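Local coordinates for RagA protein (Porphyromonas gingivalis, PDB 6SLN) that probably imports substrates across the outer membrane as a TonB-dependent receptor, a beta-barrel whose bore is filled by a plug domain, at residues D971-G976 and Y983-Q988. Numbering follows the deposited sequence.
Sequences DPEAGG and YPNSKQ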
loop_
_atom_site.group_PDB
_atom_site.type_symbol
_atom_site.label_atom_id
_atom_site.label_comp_id
_atom_site.label_asym_id
_atom_site.label_seq_id
_atom_site.Cartn_x
_atom_site.Cartn_y
_atom_site.Cartn_z
ATOM N N ASP A 971 -37.638 -10.431 5.785
ATOM C CA ASP A 971 -37.674 -10.493 4.328
ATOM C C ASP A 971 -37.558 -11.944 3.860
ATOM O O ASP A 971 -36.507 -12.580 4.057
ATOM C CB ASP A 971 -36.548 -9.631 3.733
ATOM C CG ASP A 971 -36.654 -9.480 2.219
ATOM O OD1 ASP A 971 -37.596 -10.053 1.608
ATOM O OD2 ASP A 971 -35.779 -8.789 1.634
ATOM N N PRO A 972 -38.602 -12.499 3.236
ATOM C CA PRO A 972 -38.470 -13.857 2.686
ATOM C C PRO A 972 -37.396 -13.955 1.607
ATOM O O PRO A 972 -36.817 -15.029 1.425
ATOM C CB PRO A 972 -39.878 -14.164 2.145
ATOM C CG PRO A 972 -40.534 -12.826 1.944
ATOM C CD PRO A 972 -39.890 -11.869 2.906
ATOM N N GLU A 973 -37.079 -12.858 0.916
ATOM C CA GLU A 973 -36.010 -12.891 -0.076
ATOM C C GLU A 973 -34.625 -12.929 0.551
ATOM O O GLU A 973 -33.668 -13.341 -0.109
ATOM C CB GLU A 973 -36.111 -11.679 -1.004
ATOM C CG GLU A 973 -35.216 -11.737 -2.243
ATOM C CD GLU A 973 -35.525 -10.616 -3.221
ATOM O OE1 GLU A 973 -34.807 -10.457 -4.234
ATOM O OE2 GLU A 973 -36.504 -9.886 -2.972
ATOM N N ALA A 974 -34.487 -12.521 1.803
ATOM C CA ALA A 974 -33.163 -12.222 2.338
ATOM C C ALA A 974 -32.516 -13.489 2.888
ATOM O O ALA A 974 -32.333 -13.673 4.090
ATOM C CB ALA A 974 -33.250 -11.130 3.395
ATOM N N GLY A 975 -32.130 -14.353 1.978
ATOM C CA GLY A 975 -31.389 -15.538 2.367
ATOM C C GLY A 975 -31.671 -16.692 1.430
ATOM O O GLY A 975 -32.492 -16.611 0.522
ATOM N N GLY A 976 -30.959 -17.780 1.669
ATOM C CA GLY A 976 -31.154 -18.934 0.828
ATOM C C GLY A 976 -31.742 -20.067 1.625
ATOM O O GLY A 976 -32.951 -20.338 1.565
ATOM N N TYR A 983 -30.241 -8.047 6.539
ATOM C CA TYR A 983 -30.358 -6.674 6.072
ATOM C C TYR A 983 -31.524 -6.699 5.089
ATOM O O TYR A 983 -31.343 -7.082 3.929
ATOM C CB TYR A 983 -29.051 -6.186 5.424
ATOM C CG TYR A 983 -28.970 -4.682 5.231
ATOM C CD1 TYR A 983 -30.071 -3.956 4.763
ATOM C CD2 TYR A 983 -27.803 -3.989 5.517
ATOM C CE1 TYR A 983 -30.013 -2.584 4.586
ATOM C CE2 TYR A 983 -27.738 -2.596 5.353
ATOM C CZ TYR A 983 -28.852 -1.898 4.886
ATOM O OH TYR A 983 -28.816 -0.523 4.708
ATOM N N PRO A 984 -32.734 -6.348 5.512
ATOM C CA PRO A 984 -33.906 -6.585 4.657
ATOM C C PRO A 984 -33.851 -5.737 3.396
ATOM O O PRO A 984 -33.234 -4.671 3.367
ATOM C CB PRO A 984 -35.085 -6.176 5.547
ATOM C CG PRO A 984 -34.508 -6.026 6.957
ATOM C CD PRO A 984 -33.081 -5.682 6.782
ATOM N N ASN A 985 -34.483 -6.227 2.334
ATOM C CA ASN A 985 -34.677 -5.365 1.180
ATOM C C ASN A 985 -35.529 -4.172 1.582
ATOM O O ASN A 985 -36.218 -4.178 2.606
ATOM C CB ASN A 985 -35.345 -6.109 0.023
ATOM C CG ASN A 985 -34.357 -6.919 -0.799
ATOM O OD1 ASN A 985 -33.458 -6.371 -1.445
ATOM N ND2 ASN A 985 -34.521 -8.237 -0.776
ATOM N N SER A 986 -35.469 -3.131 0.770
ATOM C CA SER A 986 -36.059 -1.861 1.147
ATOM C C SER A 986 -37.290 -1.577 0.306
ATOM O O SER A 986 -37.524 -2.196 -0.736
ATOM C CB SER A 986 -35.047 -0.732 0.991
ATOM O OG SER A 986 -34.414 -0.829 -0.268
ATOM N N LYS A 987 -38.078 -0.631 0.796
ATOM C CA LYS A 987 -39.276 -0.128 0.139
ATOM C C LYS A 987 -39.000 1.329 -0.193
ATOM O O LYS A 987 -38.637 2.107 0.698
ATOM C CB LYS A 987 -40.486 -0.279 1.068
ATOM C CG LYS A 987 -41.785 0.350 0.608
ATOM C CD LYS A 987 -42.913 0.003 1.577
ATOM C CE LYS A 987 -42.642 0.538 2.983
ATOM N NZ LYS A 987 -43.629 1.578 3.396
ATOM N N GLN A 988 -39.132 1.693 -1.462
ATOM C CA GLN A 988 -38.816 3.046 -1.900
ATOM C C GLN A 988 -40.050 3.788 -2.392
ATOM O O GLN A 988 -40.897 3.226 -3.094
ATOM C CB GLN A 988 -37.767 3.046 -3.006
ATOM C CG GLN A 988 -36.355 2.845 -2.515
ATOM C CD GLN A 988 -35.845 1.488 -2.884
ATOM O OE1 GLN A 988 -35.836 1.118 -4.055
ATOM N NE2 GLN A 988 -35.448 0.714 -1.886
#
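An Asx turn, overlapping a type I beta turn from Asp971 to Ala974, presents the carboxylate of Asp971 to Asn985, just ahead of the barrel's last strand. A chi1 of -171° swings CG of Asp971 away from its own N, to lie beside the carbonyl carbon and bring OD2 to Asn985. Asp971 OD2 accepts twice from Asn985: the amide ND2 comes in on the syn lone pair at 2.8 Å, with a rather bent bond, while the backbone N arrives on the anti side at 3.0 Å, tilted out of the carboxylate plane. Two donors on one oxygen restrict how the carboxylate can rotate; its plane stands 72° from that of the amide. Asp971 OD1 takes the backbone N of Glu973 at 2.9 Å from above the carboxylate plane, closing the Asx turn. Asp971 CB also lies 4.2 Å from Pro984 CB. The extended Glu973 chain crosses the Asn985 amide at about a right angle, close but not hydrogen-bonded. Both acids form salt bridges with Arg928 of strand 921-937, which probably favours their charged forms. From the plug, Thr133 N donates to Glu973 OE1 and Thr133 O accepts from Asn985 ND2; strand 986-996 runs on between strands 951-964 and 218-230.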